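PDB 2AUS: pseudouridine synthase from Pyrococcus abyssi, which probably isomerises uridine to pseudouridine in RNA as a Cbf5-type pseudouridine synthase. Local coordinates for residues Y46-L51 with P90-R95; A127-F132 with H185-A190; A106-V111 with L200-S205. One frame throughout, in Å; residues are numbered along the deposited sequence.

Interaction 1 (Y46-L51 with P90-R95); sequences YGVINL and PVALER
This is a buried antiparallel strand pairing in the mixed sheet of the pseudouridine synthase domain, strand 47-53 lying against strand 88-93, with an aromatic-arginine contact just past its end. Ile49 and Val91 form the hydrogen-bonded pair: Ile49 N reaches Val91 O at 2.7 Å in an almost straight bond (175°), although the donor stands above the carbonyl plane, while Val91 N returns to Ile49 O at 2.9 Å in the plane of the Ile49 carbonyl. Leu93 N then binds Gly47 O at 2.8 Å, nearly along the C=O axis. On the face of Val48 and Ala92, Val48 CG1, anti to its carbonyl carbon, meets Ala92 CB at 3.9 Å. On the opposite face Ile49, its chain extended at chi2, crosses the Leu93 side chain at about a right angle, Ile49 CD1 touching Leu93 CD2 at 3.8 Å. Beyond the strands, Tyr46 and Arg95 run side by side. Arg95 CB sits over the ring face in a CH-pi contact, 3.9 Å from the Tyr46 centroid, and bends at chi2 and chi3 bring NE to Tyr46 OH at 2.9 Å, a weak bond. The stronger hold on this guanidinium is NH2 to Phe324 O, linking the turn after strand 88-93 to the end of the PUA region. With Ile66 of helix 59-69 and Leu220 of helix 217-228 packed on the Ile49/Val91 face, the pair is consistent with the alpha/beta core of pseudouridine synthases.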
loop_
_atom_site.group_PDB
_atom_site.type_symbol
_atom_site.label_atom_id
_atom_site.label_comp_id
_atom_site.label_asym_id
_atom_site.label_seq_id
_atom_site.Cartn_x
_atom_site.Cartn_y
_atom_site.Cartn_z
ATOM N N TYR A 46 -1.106 -15.713 26.246
ATOM C CA TYR A 46 -2.497 -16.136 26.300
ATOM C C TYR A 46 -3.424 -14.962 26.043
ATOM O O TYR A 46 -4.480 -14.853 26.661
ATOM C CB TYR A 46 -2.799 -16.751 27.675
ATOM C CG TYR A 46 -1.996 -18.002 27.939
ATOM C CD1 TYR A 46 -2.445 -19.245 27.506
ATOM C CD2 TYR A 46 -0.735 -17.927 28.526
ATOM C CE1 TYR A 46 -1.659 -20.380 27.645
ATOM C CE2 TYR A 46 0.061 -19.052 28.666
ATOM C CZ TYR A 46 -0.407 -20.274 28.219
ATOM O OH TYR A 46 0.399 -21.382 28.298
ATOM N N GLY A 47 -3.030 -14.086 25.124
ATOM C CA GLY A 47 -3.850 -12.925 24.835
ATOM C C GLY A 47 -4.512 -12.925 23.469
ATOM O O GLY A 47 -4.141 -13.692 22.579
ATOM N N VAL A 48 -5.509 -12.056 23.321
ATOM C CA VAL A 48 -6.243 -11.887 22.068
ATOM C C VAL A 48 -6.325 -10.390 21.819
ATOM O O VAL A 48 -6.611 -9.621 22.738
ATOM C CB VAL A 48 -7.682 -12.441 22.153
ATOM C CG1 VAL A 48 -7.662 -13.956 22.159
ATOM C CG2 VAL A 48 -8.358 -11.928 23.422
ATOM N N ILE A 49 -6.064 -9.974 20.587
ATOM C CA ILE A 49 -6.106 -8.559 20.243
ATOM C C ILE A 49 -7.401 -8.210 19.536
ATOM O O ILE A 49 -7.825 -8.917 18.621
ATOM C CB ILE A 49 -4.944 -8.175 19.295
ATOM C CG1 ILE A 49 -3.605 -8.505 19.952
ATOM C CG2 ILE A 49 -5.012 -6.686 18.949
ATOM C CD1 ILE A 49 -2.398 -8.189 19.069
ATOM N N ASN A 50 -8.048 -7.137 19.972
ATOM C CA ASN A 50 -9.270 -6.684 19.311
ATOM C C ASN A 50 -8.755 -5.646 18.315
ATOM O O ASN A 50 -8.734 -4.444 18.584
ATOM C CB ASN A 50 -10.226 -6.063 20.321
ATOM C CG ASN A 50 -11.518 -5.591 19.685
ATOM O OD1 ASN A 50 -11.904 -6.051 18.607
ATOM N ND2 ASN A 50 -12.199 -4.674 20.355
ATOM N N LEU A 51 -8.311 -6.137 17.164
ATOM C CA LEU A 51 -7.734 -5.275 16.148
ATOM C C LEU A 51 -8.709 -4.667 15.150
ATOM O O LEU A 51 -9.667 -5.315 14.724
ATOM C CB LEU A 51 -6.671 -6.054 15.379
ATOM C CG LEU A 51 -5.790 -5.177 14.490
ATOM C CD1 LEU A 51 -4.607 -4.646 15.317
ATOM C CD2 LEU A 51 -5.297 -5.979 13.305
ATOM N N PRO A 90 -10.548 -10.053 15.542
ATOM C CA PRO A 90 -9.919 -10.659 16.718
ATOM C C PRO A 90 -8.715 -11.491 16.291
ATOM O O PRO A 90 -8.818 -12.346 15.409
ATOM C CB PRO A 90 -11.031 -11.528 17.301
ATOM C CG PRO A 90 -12.272 -10.813 16.887
ATOM C CD PRO A 90 -11.960 -10.448 15.446
ATOM N N VAL A 91 -7.572 -11.231 16.907
ATOM C CA VAL A 91 -6.365 -11.977 16.587
ATOM C C VAL A 91 -5.834 -12.603 17.874
ATOM O O VAL A 91 -5.381 -11.892 18.778
ATOM C CB VAL A 91 -5.276 -11.060 15.968
ATOM C CG1 VAL A 91 -4.054 -11.879 15.583
ATOM C CG2 VAL A 91 -5.826 -10.355 14.737
ATOM N N ALA A 92 -5.915 -13.929 17.962
ATOM C CA ALA A 92 -5.433 -14.646 19.139
ATOM C C ALA A 92 -3.924 -14.838 18.996
ATOM O O ALA A 92 -3.426 -15.094 17.896
ATOM C CB ALA A 92 -6.146 -15.996 19.262
ATOM N N LEU A 93 -3.204 -14.723 20.108
ATOM C CA LEU A 93 -1.748 -14.828 20.087
ATOM C C LEU A 93 -1.138 -16.071 20.737
ATOM O O LEU A 93 -1.655 -16.608 21.722
ATOM C CB LEU A 93 -1.134 -13.604 20.777
ATOM C CG LEU A 93 -1.780 -12.245 20.503
ATOM C CD1 LEU A 93 -1.141 -11.204 21.407
ATOM C CD2 LEU A 93 -1.611 -11.863 19.029
ATOM N N GLU A 94 -0.013 -16.497 20.172
ATOM C CA GLU A 94 0.754 -17.625 20.675
ATOM C C GLU A 94 -0.078 -18.810 21.162
ATOM O O GLU A 94 -0.787 -19.449 20.387
ATOM C CB GLU A 94 1.667 -17.124 21.802
ATOM C CG GLU A 94 2.526 -15.923 21.407
ATOM C CD GLU A 94 3.792 -16.315 20.643
ATOM O OE1 GLU A 94 3.721 -17.194 19.759
ATOM O OE2 GLU A 94 4.865 -15.735 20.923
ATOM N N ARG A 95 0.012 -19.088 22.458
ATOM C CA ARG A 95 -0.697 -20.204 23.080
ATOM C C ARG A 95 -2.221 -20.128 23.007
ATOM O O ARG A 95 -2.902 -21.146 23.126
ATOM C CB ARG A 95 -0.262 -20.320 24.539
ATOM C CG ARG A 95 1.193 -20.714 24.722
ATOM C CD ARG A 95 1.339 -22.221 24.748
ATOM N NE ARG A 95 0.451 -22.803 25.754
ATOM C CZ ARG A 95 0.347 -24.105 26.000
ATOM N NH1 ARG A 95 1.083 -24.973 25.311
ATOM N NH2 ARG A 95 -0.501 -24.539 26.922
#

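Interaction 2 (A127-F132 with H185-A190); sequences AVMKEF and HHIGLA
Two helical segments face each other here with their backbones well separated: Met129 and Ile187 have their CA atoms 6.9 Å apart, Val128 and Ala190 7.2 Å. Segment 127-132 lies in the last part of helix 122-131 and just beyond it; segment 185-190 lies inside helix 180-191. Both helices rest on one side of the antiparallel sheet, where Met129 and Ile187 each touch Met114 of strand 108-116.

Phe132 and Ile187 carry the contact together. The Phe132 chi1 of -91° lies some 30° from a staggered value, and the ring reaches across the gap to lie flat beneath Ile187. Ile187 CG1, anti to its carbonyl carbon, stands almost directly over the ring centre, 3.7 Å from the centroid and only 8° off the normal, a textbook CH-pi contact. Ala190 CB comes instead to the rim, close to the ring plane, 3.6 Å from Phe132 CE1. At the far end of the ring, His186 CB lies 3.7 Å from Phe132 CE2, its imidazole turned away, and the backbone carbonyl His186 O approaches Phe132 CZ obliquely at 3.3 Å. Ala190 CB has a second neighbour in Val128 CG1 at 3.7 Å; this methyl is anti to the Val128 nitrogen. Deeper in, the Met129 side chain crosses that of Ile187 at about a right angle, Met129 CG 4.0 Å from Ile187 CG2; it also packs on Ile158, Ile160, Val168 and Phe170 of the sheet.

No hydrogen bond spans the two segments. Their association therefore rests mainly on apolar packing, with the precisely centred Phe132-Ile187 contact as its most directional element.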
loop_
_atom_site.group_PDB
_atom_site.type_symbol
_atom_site.label_atom_id
_atom_site.label_comp_id
_atom_site.label_asym_id
_atom_site.label_seq_id
_atom_site.Cartn_x
_atom_site.Cartn_y
_atom_site.Cartn_z
ATOM N N ALA A 127 -38.839 0.169 3.624
ATOM C CA ALA A 127 -39.791 -0.923 3.784
ATOM C C ALA A 127 -39.181 -2.261 3.386
ATOM O O ALA A 127 -39.350 -3.259 4.086
ATOM C CB ALA A 127 -41.042 -0.652 2.956
ATOM N N VAL A 128 -38.473 -2.276 2.262
ATOM C CA VAL A 128 -37.847 -3.494 1.765
ATOM C C VAL A 128 -36.714 -3.985 2.658
ATOM O O VAL A 128 -36.544 -5.191 2.853
ATOM C CB VAL A 128 -37.294 -3.293 0.347
ATOM C CG1 VAL A 128 -36.514 -4.520 -0.091
ATOM C CG2 VAL A 128 -38.441 -3.028 -0.609
ATOM N N MET A 129 -35.933 -3.058 3.196
ATOM C CA MET A 129 -34.828 -3.441 4.061
ATOM C C MET A 129 -35.337 -3.804 5.441
ATOM O O MET A 129 -34.579 -4.247 6.303
ATOM C CB MET A 129 -33.803 -2.313 4.148
ATOM C CG MET A 129 -32.977 -2.167 2.886
ATOM S SD MET A 129 -31.747 -0.878 3.019
ATOM C CE MET A 129 -30.569 -1.645 4.154
ATOM N N LYS A 130 -36.635 -3.617 5.645
ATOM C CA LYS A 130 -37.249 -3.949 6.919
ATOM C C LYS A 130 -37.692 -5.407 6.840
ATOM O O LYS A 130 -37.724 -6.115 7.842
ATOM C CB LYS A 130 -38.455 -3.041 7.180
ATOM C CG LYS A 130 -39.039 -3.161 8.579
ATOM C CD LYS A 130 -38.032 -2.720 9.634
ATOM C CE LYS A 130 -38.602 -2.833 11.044
ATOM N NZ LYS A 130 -37.600 -2.447 12.081
ATOM N N GLU A 131 -38.008 -5.853 5.629
ATOM C CA GLU A 131 -38.458 -7.220 5.406
ATOM C C GLU A 131 -37.304 -8.217 5.321
ATOM O O GLU A 131 -37.528 -9.427 5.350
ATOM C CB GLU A 131 -39.283 -7.301 4.118
ATOM C CG GLU A 131 -38.444 -7.261 2.847
ATOM C CD GLU A 131 -39.276 -7.289 1.578
ATOM O OE1 GLU A 131 -40.110 -6.375 1.390
ATOM O OE2 GLU A 131 -39.092 -8.226 0.772
ATOM N N PHE A 132 -36.074 -7.724 5.193
ATOM C CA PHE A 132 -34.927 -8.622 5.115
ATOM C C PHE A 132 -34.431 -9.050 6.484
ATOM O O PHE A 132 -33.521 -9.872 6.595
ATOM C CB PHE A 132 -33.782 -7.998 4.318
ATOM C CG PHE A 132 -33.838 -8.318 2.858
ATOM C CD1 PHE A 132 -34.643 -7.577 2.000
ATOM C CD2 PHE A 132 -33.131 -9.400 2.348
ATOM C CE1 PHE A 132 -34.745 -7.912 0.652
ATOM C CE2 PHE A 132 -33.227 -9.745 1.005
ATOM C CZ PHE A 132 -34.037 -8.999 0.153
ATOM N N HIS A 185 -26.896 -7.860 -2.400
ATOM C CA HIS A 185 -27.295 -8.258 -3.745
ATOM C C HIS A 185 -28.790 -8.600 -3.758
ATOM O O HIS A 185 -29.520 -8.187 -4.655
ATOM C CB HIS A 185 -26.469 -9.468 -4.191
ATOM C CG HIS A 185 -26.801 -9.960 -5.567
ATOM N ND1 HIS A 185 -26.526 -9.232 -6.705
ATOM C CD2 HIS A 185 -27.377 -11.112 -5.987
ATOM C CE1 HIS A 185 -26.917 -9.915 -7.767
ATOM N NE2 HIS A 185 -27.437 -11.059 -7.359
ATOM N N HIS A 186 -29.244 -9.340 -2.749
ATOM C CA HIS A 186 -30.649 -9.725 -2.666
ATOM C C HIS A 186 -31.559 -8.531 -2.418
ATOM O O HIS A 186 -32.703 -8.517 -2.869
ATOM C CB HIS A 186 -30.850 -10.776 -1.571
ATOM C CG HIS A 186 -30.277 -12.115 -1.919
ATOM N ND1 HIS A 186 -30.606 -13.269 -1.239
ATOM C CD2 HIS A 186 -29.405 -12.485 -2.888
ATOM C CE1 HIS A 186 -29.964 -14.291 -1.778
ATOM N NE2 HIS A 186 -29.229 -13.843 -2.780
ATOM N N ILE A 187 -31.054 -7.539 -1.689
ATOM C CA ILE A 187 -31.828 -6.339 -1.406
ATOM C C ILE A 187 -31.973 -5.568 -2.711
ATOM O O ILE A 187 -33.009 -4.954 -2.972
ATOM C CB ILE A 187 -31.125 -5.447 -0.347
ATOM C CG1 ILE A 187 -31.256 -6.088 1.041
ATOM C CG2 ILE A 187 -31.713 -4.045 -0.365
ATOM C CD1 ILE A 187 -30.460 -5.381 2.135
ATOM N N GLY A 188 -30.930 -5.612 -3.532
ATOM C CA GLY A 188 -30.967 -4.927 -4.810
ATOM C C GLY A 188 -31.970 -5.588 -5.738
ATOM O O GLY A 188 -32.640 -4.912 -6.521
ATOM N N LEU A 189 -32.073 -6.913 -5.650
ATOM C CA LEU A 189 -33.009 -7.669 -6.482
ATOM C C LEU A 189 -34.433 -7.358 -6.060
ATOM O O LEU A 189 -35.316 -7.209 -6.897
ATOM C CB LEU A 189 -32.757 -9.175 -6.359
ATOM C CG LEU A 189 -31.537 -9.742 -7.096
ATOM C CD1 LEU A 189 -31.411 -11.230 -6.801
ATOM C CD2 LEU A 189 -31.678 -9.502 -8.595
ATOM N N ALA A 190 -34.642 -7.250 -4.753
ATOM C CA ALA A 190 -35.958 -6.951 -4.204
ATOM C C ALA A 190 -36.415 -5.550 -4.605
ATOM O O ALA A 190 -37.603 -5.320 -4.828
ATOM C CB ALA A 190 -35.931 -7.080 -2.687
#

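Interaction 3 (A106-V111 with L200-S205); sequences AGKEYV and LRRTRS
Glu109 has CG anti to its backbone N (chi1 -174°) and an extended chain beyond, while Thr203 places OG1 in the crowded position between N and C (chi1 58°). Together these settings send the carboxylate across the strand pair to the hydroxyl: Thr203 OG1 donates to Glu109 OE1 at 2.6 Å, on the anti lone pair. The other oxygen, OE2, is taken by Tyr157 OH, so both arms of the acid are engaged. The same rotamer points Thr203 CG2 at Val111 CG2, which it meets at an unusually tight 3.4 Å.

Strands 108-116 and 195-205 run antiparallel, and here the register slips by one residue. Thr203 and Arg204 both face Glu109, a classic beta bulge: Glu109 O accepts a bond from Thr203 N at 2.8 Å and a weak one from Arg204 N. Regular pairing resumes with Tyr110 and Arg202, a non-hydrogen-bonded pair; in the hydrogen-bonded pair that follows, Val111 N binds Arg201 O at 2.8 Å, nearly along the C=O axis. The two strands are neighbours in the antiparallel sheet of the pseudouridine synthase domain.

On the face of Tyr110 and Arg202, Leu200 CD2 presses obliquely on the tyrosine ring, 3.5 Å from Tyr110 CD1. Arg202 runs alongside that ring, CB 3.7 Å from Tyr110 CE1, then turns at chi3 (-83°); its guanidinium, edge toward Tyr110 OH, has Lys108 CE over one face. NH1 is held by Val88 O. NH2 pairs with a bound phosphate, and the Lys108 side chain also comes within about 3 Å of phosphate, which may ease the like charges of Lys108 NZ and Arg202 NH2, 5.3 Å apart. Arg202 NE is buried without a partner. Arg201, extended the other way, makes salt bridges to Asp52 and Glu210, and its NE hydrogen-bonds an aromatic side chain of a different protein in the assembly.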
loop_
_atom_site.group_PDB
_atom_site.type_symbol
_atom_site.label_atom_id
_atom_site.label_comp_id
_atom_site.label_asym_id
_atom_site.label_seq_id
_atom_site.Cartn_x
_atom_site.Cartn_y
_atom_site.Cartn_z
ATOM N N ALA A 106 -20.109 -17.132 16.753
ATOM C CA ALA A 106 -20.434 -15.796 17.239
ATOM C C ALA A 106 -21.181 -14.971 16.196
ATOM O O ALA A 106 -20.937 -15.097 14.993
ATOM C CB ALA A 106 -19.163 -15.072 17.664
ATOM N N GLY A 107 -22.106 -14.141 16.669
ATOM C CA GLY A 107 -22.857 -13.286 15.772
ATOM C C GLY A 107 -21.992 -12.112 15.355
ATOM O O GLY A 107 -20.992 -11.818 16.009
ATOM N N LYS A 108 -22.353 -11.435 14.271
ATOM C CA LYS A 108 -21.561 -10.300 13.822
ATOM C C LYS A 108 -22.383 -9.096 13.414
ATOM O O LYS A 108 -23.530 -9.219 12.984
ATOM C CB LYS A 108 -20.651 -10.732 12.674
ATOM C CG LYS A 108 -19.579 -11.689 13.151
ATOM C CD LYS A 108 -18.947 -12.456 12.034
ATOM C CE LYS A 108 -17.956 -13.460 12.596
ATOM N NZ LYS A 108 -18.608 -14.354 13.579
ATOM N N GLU A 109 -21.788 -7.925 13.575
ATOM C CA GLU A 109 -22.444 -6.691 13.200
ATOM C C GLU A 109 -21.539 -5.963 12.225
ATOM O O GLU A 109 -20.311 -5.950 12.374
ATOM C CB GLU A 109 -22.693 -5.804 14.421
ATOM C CG GLU A 109 -23.521 -4.561 14.102
ATOM C CD GLU A 109 -23.590 -3.583 15.262
ATOM O OE1 GLU A 109 -22.533 -3.023 15.636
ATOM O OE2 GLU A 109 -24.699 -3.388 15.807
ATOM N N TYR A 110 -22.150 -5.356 11.221
ATOM C CA TYR A 110 -21.399 -4.627 10.215
ATOM C C TYR A 110 -22.076 -3.302 9.931
ATOM O O TYR A 110 -23.245 -3.095 10.260
ATOM C CB TYR A 110 -21.374 -5.410 8.904
ATOM C CG TYR A 110 -20.673 -6.744 8.940
ATOM C CD1 TYR A 110 -19.336 -6.856 8.572
ATOM C CD2 TYR A 110 -21.360 -7.904 9.297
ATOM C CE1 TYR A 110 -18.698 -8.090 8.549
ATOM C CE2 TYR A 110 -20.728 -9.146 9.279
ATOM C CZ TYR A 110 -19.396 -9.232 8.903
ATOM O OH TYR A 110 -18.755 -10.453 8.877
ATOM N N VAL A 111 -21.320 -2.400 9.327
ATOM C CA VAL A 111 -21.856 -1.130 8.886
ATOM C C VAL A 111 -21.506 -1.202 7.413
ATOM O O VAL A 111 -20.354 -1.444 7.053
ATOM C CB VAL A 111 -21.177 0.068 9.557
ATOM C CG1 VAL A 111 -21.576 1.357 8.837
ATOM C CG2 VAL A 111 -21.629 0.151 11.002
ATOM N N LEU A 200 -17.614 -1.944 3.324
ATOM C CA LEU A 200 -18.042 -2.773 4.440
ATOM C C LEU A 200 -17.073 -2.650 5.613
ATOM O O LEU A 200 -15.864 -2.665 5.426
ATOM C CB LEU A 200 -18.097 -4.235 3.994
ATOM C CG LEU A 200 -19.089 -5.200 4.653
ATOM C CD1 LEU A 200 -18.392 -6.520 4.892
ATOM C CD2 LEU A 200 -19.638 -4.625 5.949
ATOM N N ARG A 201 -17.615 -2.540 6.820
ATOM C CA ARG A 201 -16.799 -2.443 8.024
ATOM C C ARG A 201 -17.444 -3.284 9.120
ATOM O O ARG A 201 -18.620 -3.106 9.435
ATOM C CB ARG A 201 -16.698 -0.989 8.494
ATOM C CG ARG A 201 -15.913 -0.813 9.796
ATOM C CD ARG A 201 -15.836 0.648 10.219
ATOM N NE ARG A 201 -15.286 0.807 11.566
ATOM C CZ ARG A 201 -14.011 0.595 11.887
ATOM N NH1 ARG A 201 -13.147 0.218 10.958
ATOM N NH2 ARG A 201 -13.599 0.755 13.144
ATOM N N ARG A 202 -16.684 -4.214 9.689
ATOM C CA ARG A 202 -17.218 -5.041 10.758
ATOM C C ARG A 202 -17.100 -4.244 12.053
ATOM O O ARG A 202 -16.026 -3.753 12.400
ATOM C CB ARG A 202 -16.438 -6.348 10.879
ATOM C CG ARG A 202 -16.964 -7.256 11.987
ATOM C CD ARG A 202 -15.960 -8.340 12.332
ATOM N NE ARG A 202 -16.061 -9.470 11.428
ATOM C CZ ARG A 202 -15.177 -10.451 11.341
ATOM N NH1 ARG A 202 -14.091 -10.460 12.102
ATOM N NH2 ARG A 202 -15.401 -11.440 10.493
ATOM N N THR A 203 -18.213 -4.113 12.761
ATOM C CA THR A 203 -18.233 -3.355 13.997
ATOM C C THR A 203 -18.362 -4.252 15.206
ATOM O O THR A 203 -18.299 -3.779 16.335
ATOM C CB THR A 203 -19.396 -2.352 14.010
ATOM O OG1 THR A 203 -20.636 -3.054 13.843
ATOM C CG2 THR A 203 -19.223 -1.332 12.891
ATOM N N ARG A 204 -18.538 -5.547 14.971
ATOM C CA ARG A 204 -18.681 -6.479 16.073
ATOM C C ARG A 204 -18.553 -7.936 15.663
ATOM O O ARG A 204 -19.049 -8.354 14.620
ATOM C CB ARG A 204 -20.036 -6.252 16.749
ATOM C CG ARG A 204 -20.332 -7.147 17.933
ATOM C CD ARG A 204 -21.515 -6.596 18.714
ATOM N NE ARG A 204 -21.859 -7.426 19.864
ATOM C CZ ARG A 204 -21.017 -7.737 20.847
ATOM N NH1 ARG A 204 -19.767 -7.286 20.828
ATOM N NH2 ARG A 204 -21.425 -8.499 21.854
ATOM N N SER A 205 -17.857 -8.704 16.491
ATOM C CA SER A 205 -17.694 -10.132 16.267
ATOM C C SER A 205 -17.732 -10.782 17.633
ATOM O O SER A 205 -16.758 -10.717 18.393
ATOM C CB SER A 205 -16.369 -10.456 15.590
ATOM O OG SER A 205 -16.246 -11.864 15.476
#

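How the interactions relate
Interactions 1 and 3 adjoin: their centres are about 18 Å apart, and Pro90 CD of the first packs on Arg202 NH1 of the second at 4.0 Å. With Ser205 also packing on Val88 of strand 88-93, the mixed sheet and the antiparallel sheet meet here, near the phosphate held by Arg202. That ion probably came from the crystallisation liquor but may mark a pocket. Interaction 2 lies farther out, about 19 Å from interaction 3 and 36 Å from interaction 1, centre to centre. It is nested within the loop that interaction 3 closes, since strand 108-116 runs on to helix 122-131 and helix 180-191 precedes strand 195-205.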